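Local coordinates for protein-tyrosine-phosphatase (Shewanella sp., PDB 2Z72) that removes phosphate from phosphotyrosine in proteins, probably at its two-zinc centre, and is active in the cold, at residues 265-270 with 294-299; 320-325 with 335-340. All blocks are in the same frame, centred on the assembly; numbering follows the deposited sequence. Where two conformers were deposited one is given.

Contact 1: residues 265-270 with 294-299; sequences FTEAEL and GLFHNK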
loop_
_atom_site.group_PDB
_atom_site.type_symbol
_atom_site.label_atom_id
_atom_site.label_comp_id
_atom_site.label_asym_id
_atom_site.label_seq_id
_atom_site.Cartn_x
_atom_site.Cartn_y
_atom_site.Cartn_z
ATOM N N PHE A 265 0.434 -25.349 -7.091
ATOM C CA PHE A 265 -0.600 -25.028 -6.128
ATOM C C PHE A 265 -1.929 -25.421 -6.690
ATOM O O PHE A 265 -2.295 -25.200 -7.851
ATOM C CB PHE A 265 -0.564 -23.512 -5.883
ATOM C CG PHE A 265 -1.392 -23.123 -4.670
ATOM C CD1 PHE A 265 -2.572 -22.454 -4.849
ATOM C CD2 PHE A 265 -0.997 -23.436 -3.373
ATOM C CE1 PHE A 265 -3.389 -22.038 -3.796
ATOM C CE2 PHE A 265 -1.797 -23.048 -2.327
ATOM C CZ PHE A 265 -2.989 -22.420 -2.541
ATOM N N THR A 266 -2.688 -26.074 -5.794
ATOM C CA THR A 266 -3.932 -26.639 -6.271
ATOM C C THR A 266 -5.120 -25.890 -5.691
ATOM O O THR A 266 -5.054 -25.321 -4.605
ATOM C CB THR A 266 -4.088 -28.102 -5.838
ATOM O OG1 THR A 266 -3.825 -28.230 -4.424
ATOM C CG2 THR A 266 -3.007 -28.948 -6.468
ATOM N N GLU A 267 -6.201 -25.889 -6.484
ATOM C CA GLU A 267 -7.435 -25.284 -6.039
ATOM C C GLU A 267 -7.959 -25.938 -4.788
ATOM O O GLU A 267 -8.521 -25.262 -3.923
ATOM C CB GLU A 267 -8.446 -25.377 -7.157
ATOM C CG GLU A 267 -9.633 -24.502 -6.968
ATOM C CD GLU A 267 -10.435 -24.107 -8.192
ATOM O OE1 GLU A 267 -11.650 -23.889 -8.013
ATOM O OE2 GLU A 267 -9.858 -23.965 -9.299
ATOM N N ALA A 268 -7.820 -27.222 -4.644
ATOM C CA ALA A 268 -8.217 -27.898 -3.380
ATOM C C ALA A 268 -7.577 -27.297 -2.136
ATOM O O ALA A 268 -8.128 -27.041 -1.091
ATOM C CB ALA A 268 -7.912 -29.378 -3.478
ATOM N N GLU A 269 -6.323 -26.974 -2.209
ATOM C CA GLU A 269 -5.482 -26.405 -1.169
ATOM C C GLU A 269 -5.994 -24.979 -0.937
ATOM O O GLU A 269 -6.207 -24.585 0.214
ATOM C CB GLU A 269 -3.985 -26.329 -1.500
ATOM C CG GLU A 269 -3.058 -26.024 -0.357
ATOM C CD GLU A 269 -1.611 -25.820 -0.147
ATOM O OE1 GLU A 269 -0.852 -26.250 -1.051
ATOM O OE2 GLU A 269 -1.255 -25.222 0.946
ATOM N N LEU A 270 -6.270 -24.276 -2.038
ATOM C CA LEU A 270 -6.874 -22.944 -1.869
ATOM C C LEU A 270 -8.198 -22.995 -1.115
ATOM O O LEU A 270 -8.435 -22.146 -0.237
ATOM C CB LEU A 270 -7.037 -22.311 -3.254
ATOM C CG LEU A 270 -7.564 -20.908 -3.291
ATOM C CD1 LEU A 270 -6.623 -19.928 -2.569
ATOM C CD2 LEU A 270 -7.700 -20.493 -4.738
ATOM N N GLY A 294 -8.125 -13.166 -12.600
ATOM C CA GLY A 294 -8.461 -14.213 -11.653
ATOM C C GLY A 294 -7.800 -15.541 -11.936
ATOM O O GLY A 294 -7.526 -15.862 -13.114
ATOM N N LEU A 295 -7.543 -16.261 -10.840
ATOM C CA LEU A 295 -7.037 -17.644 -10.877
ATOM C C LEU A 295 -7.973 -18.525 -10.064
ATOM O O LEU A 295 -8.701 -18.086 -9.155
ATOM C CB LEU A 295 -5.622 -17.683 -10.282
ATOM C CG LEU A 295 -4.551 -16.925 -11.093
ATOM C CD1 LEU A 295 -3.275 -17.056 -10.322
ATOM C CD2 LEU A 295 -4.392 -17.547 -12.453
ATOM N N PHE A 296 -7.968 -19.805 -10.397
ATOM C CA PHE A 296 -8.723 -20.812 -9.619
ATOM C C PHE A 296 -10.196 -20.452 -9.553
ATOM O O PHE A 296 -10.788 -20.299 -8.509
ATOM C CB PHE A 296 -8.146 -21.005 -8.234
ATOM C CG PHE A 296 -6.678 -21.349 -8.257
ATOM C CD1 PHE A 296 -5.733 -20.432 -7.858
ATOM C CD2 PHE A 296 -6.263 -22.575 -8.705
ATOM C CE1 PHE A 296 -4.395 -20.760 -7.875
ATOM C CE2 PHE A 296 -4.919 -22.936 -8.745
ATOM C CZ PHE A 296 -3.967 -21.993 -8.353
ATOM N N HIS A 297 -10.832 -20.325 -10.740
ATOM C CA HIS A 297 -12.244 -19.998 -10.800
ATOM C C HIS A 297 -12.504 -18.715 -10.011
ATOM O O HIS A 297 -13.492 -18.586 -9.271
ATOM C CB HIS A 297 -13.045 -21.228 -10.358
ATOM C CG HIS A 297 -12.849 -22.472 -11.187
ATOM N ND1 HIS A 297 -11.918 -23.416 -10.859
ATOM C CD2 HIS A 297 -13.397 -22.845 -12.341
ATOM C CE1 HIS A 297 -11.929 -24.394 -11.771
ATOM N NE2 HIS A 297 -12.820 -24.070 -12.682
ATOM N N ASN A 298 -11.624 -17.734 -10.177
ATOM C CA ASN A 298 -11.649 -16.416 -9.567
ATOM C C ASN A 298 -11.723 -16.418 -8.034
ATOM O O ASN A 298 -12.111 -15.424 -7.426
ATOM C CB ASN A 298 -12.843 -15.677 -10.098
ATOM C CG ASN A 298 -12.729 -15.234 -11.528
ATOM O OD1 ASN A 298 -11.686 -14.788 -11.936
ATOM N ND2 ASN A 298 -13.808 -15.369 -12.284
ATOM N N LYS A 299 -11.208 -17.466 -7.441
ATOM C CA LYS A 299 -10.997 -17.523 -5.993
ATOM C C LYS A 299 -9.796 -16.692 -5.529
ATOM O O LYS A 299 -9.796 -16.249 -4.385
ATOM C CB LYS A 299 -10.794 -18.997 -5.574
ATOM C CG LYS A 299 -12.072 -19.792 -5.792
ATOM C CD LYS A 299 -11.872 -21.260 -5.498
ATOM C CE LYS A 299 -13.078 -22.063 -5.901
ATOM N NZ LYS A 299 -12.876 -23.533 -5.687
#
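Glu-267, in the first turn of helix 267-277, brings its carboxylate to two basic side chains at once. His-297 gives its ND1 hydrogen to OE2 of Glu-267 at 2.6 Å, on the syn lone pair and only 8° out of the imidazole plane. On the other oxygen, Lys-299 NZ forms a salt bridge with Glu-267 OE1 at 2.7 Å, by way of the anti lone pair. The two bonds thus use different oxygens, which should restrict rotation of the carboxylate, and the lysine ammonium would probably help to keep it ionised. Glutamate suits this place by its length: CG is anti to the backbone N (chi1 -165°), and the chain beyond it is extended, so that the carboxylate reaches the turn.

Beside this polar group lies an apolar one. Phe-296 has its CB against Leu-270 CD2 at 3.6 Å, and the same methyl rests on Lys-299 CB at 3.5 Å; leucine suits the place by its apolar end, one methyl of which touches both. Farther along the ring, Phe-265 turns its edge to the face of Phe-296 in an offset edge-to-face pair, planes 74° apart, with CD1 of Phe-265 3.8 Å from CZ of Phe-296. CB of Lys-299 joins the apolar side, while the extended chain beyond carries the ammonium to the acid.

In the next shell, Asp-271 forms a second salt bridge to the Lys-299 ammonium, one helical turn after Glu-267, and Tyr-260 meets the ring of Phe-265. Thr-266 stands at the N-cap of the helix. The type I' turn from Phe-296 to Lys-299, with His-297 and Asn-298 in its central positions at positive phi, is closed by Lys-299 N to Phe-296 O. This is a tight beta-hairpin turn between edge strand 293-295 and strand 300-302, packed against the start of a helix.

Contact 2: residues 320-325 with 335-340; sequences NNRLIR and LQENSL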
loop_
_atom_site.group_PDB
_atom_site.type_symbol
_atom_site.label_atom_id
_atom_site.label_comp_id
_atom_site.label_asym_id
_atom_site.label_seq_id
_atom_site.Cartn_x
_atom_site.Cartn_y
_atom_site.Cartn_z
ATOM N N ASN A 320 -22.021 -4.917 -6.056
ATOM C CA ASN A 320 -23.205 -5.619 -6.557
ATOM C C ASN A 320 -22.938 -7.092 -6.898
ATOM O O ASN A 320 -23.508 -7.623 -7.847
ATOM C CB ASN A 320 -23.720 -4.933 -7.819
ATOM C CG ASN A 320 -24.113 -3.481 -7.621
ATOM O OD1 ASN A 320 -24.772 -3.201 -6.610
ATOM N ND2 ASN A 320 -23.757 -2.573 -8.535
ATOM N N ASN A 321 -22.138 -7.742 -6.083
ATOM C CA ASN A 321 -21.830 -9.158 -6.234
ATOM C C ASN A 321 -21.184 -9.515 -7.551
ATOM O O ASN A 321 -21.353 -10.615 -8.081
ATOM C CB ASN A 321 -23.129 -9.937 -6.076
ATOM C CG ASN A 321 -23.202 -10.128 -4.554
ATOM O OD1 ASN A 321 -23.989 -9.575 -3.783
ATOM N ND2 ASN A 321 -22.230 -10.992 -4.218
ATOM N N ARG A 322 -20.443 -8.529 -8.080
ATOM C CA ARG A 322 -19.627 -8.689 -9.254
ATOM C C ARG A 322 -18.149 -8.441 -8.888
ATOM O O ARG A 322 -17.877 -7.641 -7.972
ATOM C CB ARG A 322 -19.988 -7.751 -10.386
ATOM C CG ARG A 322 -21.407 -7.989 -10.885
ATOM C CD ARG A 322 -21.542 -7.250 -12.236
ATOM N NE ARG A 322 -22.860 -7.354 -12.765
ATOM C CZ ARG A 322 -23.876 -6.568 -12.416
ATOM N NH1 ARG A 322 -23.732 -5.600 -11.501
ATOM N NH2 ARG A 322 -25.043 -6.783 -13.003
ATOM N N LEU A 323 -17.303 -9.054 -9.675
ATOM C CA LEU A 323 -15.883 -8.731 -9.701
ATOM C C LEU A 323 -15.598 -8.134 -11.064
ATOM O O LEU A 323 -15.840 -8.816 -12.066
ATOM C CB LEU A 323 -15.000 -9.960 -9.480
ATOM C CG LEU A 323 -15.218 -10.725 -8.199
ATOM C CD1 LEU A 323 -14.491 -12.061 -8.260
ATOM C CD2 LEU A 323 -14.772 -9.872 -7.052
ATOM N N ILE A 324 -15.099 -6.906 -11.099
ATOM C CA ILE A 324 -14.931 -6.161 -12.341
ATOM C C ILE A 324 -13.493 -5.721 -12.499
ATOM O O ILE A 324 -12.910 -5.146 -11.557
ATOM C CB ILE A 324 -15.867 -4.962 -12.384
ATOM C CG1 ILE A 324 -17.344 -5.467 -12.320
ATOM C CG2 ILE A 324 -15.569 -4.057 -13.570
ATOM C CD1 ILE A 324 -18.369 -4.480 -11.925
ATOM N N ARG A 325 -12.922 -5.969 -13.646
ATOM C CA ARG A 325 -11.626 -5.468 -14.058
ATOM C C ARG A 325 -11.802 -4.053 -14.611
ATOM O O ARG A 325 -12.545 -3.856 -15.562
ATOM C CB ARG A 325 -11.050 -6.409 -15.112
ATOM C CG ARG A 325 -9.767 -5.949 -15.791
ATOM C CD ARG A 325 -9.389 -7.017 -16.822
ATOM N NE ARG A 325 -8.322 -6.549 -17.670
ATOM C CZ ARG A 325 -8.116 -6.700 -18.955
ATOM N NH1 ARG A 325 -8.988 -7.401 -19.688
ATOM N NH2 ARG A 325 -7.039 -6.146 -19.449
ATOM N N LEU A 335 -15.261 -9.998 -14.487
ATOM C CA LEU A 335 -14.589 -11.270 -14.281
ATOM C C LEU A 335 -15.526 -12.333 -13.775
ATOM O O LEU A 335 -15.462 -13.506 -14.134
ATOM C CB LEU A 335 -13.417 -11.169 -13.301
ATOM C CG LEU A 335 -12.339 -10.134 -13.653
ATOM C CD1 LEU A 335 -11.263 -10.071 -12.614
ATOM C CD2 LEU A 335 -11.730 -10.450 -15.013
ATOM N N GLN A 336 -16.441 -11.929 -12.873
ATOM C CA GLN A 336 -17.383 -12.836 -12.226
ATOM C C GLN A 336 -18.656 -12.042 -11.976
ATOM O O GLN A 336 -18.624 -10.922 -11.476
ATOM C CB GLN A 336 -16.858 -13.449 -10.908
ATOM C CG GLN A 336 -17.638 -14.661 -10.406
ATOM C CD GLN A 336 -17.121 -15.182 -9.095
ATOM O OE1 GLN A 336 -17.380 -14.567 -8.048
ATOM N NE2 GLN A 336 -16.416 -16.301 -9.056
ATOM N N GLU A 337 -19.807 -12.682 -12.253
ATOM C CA GLU A 337 -21.062 -12.047 -11.811
ATOM C C GLU A 337 -21.939 -13.079 -11.189
ATOM O O GLU A 337 -22.106 -14.215 -11.668
ATOM C CB GLU A 337 -21.690 -11.298 -12.906
ATOM C CG GLU A 337 -21.988 -11.905 -14.255
ATOM C CD GLU A 337 -22.525 -10.664 -15.017
ATOM O OE1 GLU A 337 -22.526 -10.654 -16.263
ATOM O OE2 GLU A 337 -22.927 -9.701 -14.303
ATOM N N ASN A 338 -22.552 -12.545 -10.131
ATOM C CA ASN A 338 -23.082 -13.363 -9.019
ATOM C C ASN A 338 -22.080 -14.433 -8.566
ATOM O O ASN A 338 -21.244 -14.132 -7.693
ATOM C CB ASN A 338 -24.447 -13.923 -9.421
ATOM C CG ASN A 338 -25.395 -12.742 -9.575
ATOM O OD1 ASN A 338 -25.921 -12.549 -10.674
ATOM N ND2 ASN A 338 -25.581 -12.001 -8.487
ATOM N N SER A 339 -22.066 -15.671 -9.072
ATOM C CA SER A 339 -20.892 -16.513 -8.773
ATOM C C SER A 339 -20.356 -17.146 -10.061
ATOM O O SER A 339 -19.510 -18.055 -10.117
ATOM C CB SER A 339 -21.222 -17.557 -7.721
ATOM O OG SER A 339 -20.110 -18.133 -7.034
ATOM N N LEU A 340 -20.862 -16.620 -11.170
ATOM C CA LEU A 340 -20.636 -17.223 -12.489
ATOM C C LEU A 340 -19.396 -16.677 -13.122
ATOM O O LEU A 340 -19.290 -15.461 -13.337
ATOM C CB LEU A 340 -21.867 -16.961 -13.385
ATOM C CG LEU A 340 -21.907 -17.798 -14.672
ATOM C CD1 LEU A 340 -22.092 -19.288 -14.345
ATOM C CD2 LEU A 340 -22.993 -17.372 -15.653
#
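Arg-322 and Glu-337 lie side by side and point the same way, from a non-hydrogen-bonded antiparallel pair whose CA atoms are 4.5 Å apart. The guanidinium and carboxylate planes are turned 61° from each other, consistent with a link through one N-H: Arg-322 NE donates to Glu-337 OE2 at 2.8 Å, the oxygen lying close to the guanidinium plane and met nearly along its C-O bond. With CG between the backbone N and the carbonyl carbon (chi1 53°), the Glu-337 chain rises beside that of Arg-322. The aliphatic stems also meet: Arg-322 CG packs on Glu-337 CB at 3.9 Å. An alanine in place of Arg-322 would probably leave the Glu-337 carboxylate without this partner and freer to turn, and uncover the Glu-337 CB.

On the other face of the sheet, Leu-323 and Gln-336 also run alongside each other in the same direction. Leu-323 CD1 touches Gln-336 CB at 3.8 Å, and both side chains reach His-281 of strand 281-284. An apolar leucine suits this buried face, where it also lies on Leu-318 of strand 315-319, whereas glutamine adds an amide whose NE2 bonds Asn-341 OD1. Leu-335, before it, places CD2 4.1 Å from Arg-325 CB; the guanidinium of Arg-325 is instead engaged by Glu-314.

The backbone bonds set the register. Leu-323 N bonds Gln-336 O at 2.9 Å, while Leu-323 O accepts from two successive amides, Leu-335 N at 2.8 Å and Gln-336 N at 3.3 Å. Two residues therefore stand opposite one, a classic beta bulge. It falls where the chain turns a corner at Leu-335, in the antiparallel C-terminal strands that extend one of the enzyme's two mixed sheets.

Overall arrangement
Both contacts are partly buried and lie on the same side of the chain; each centre is about 24 Å from the centre of the chain, and the two centres are about 16 Å apart. Contact 1 joins a helix start to a hairpin turn of the six-strand sheet; contact 2 pairs strands of the other sheet, so its cohesion rests largely on backbone hydrogen bonds, whereas contact 1 relies on side chains. Each sets a glutamate against basic groups, two in contact 1 and one in contact 2, alongside apolar packing that is partly aromatic in the first and aliphatic in the second. They touch at Asn-298, which makes a weak hydrogen bond to Leu-335 O, and His-281 has partners in both.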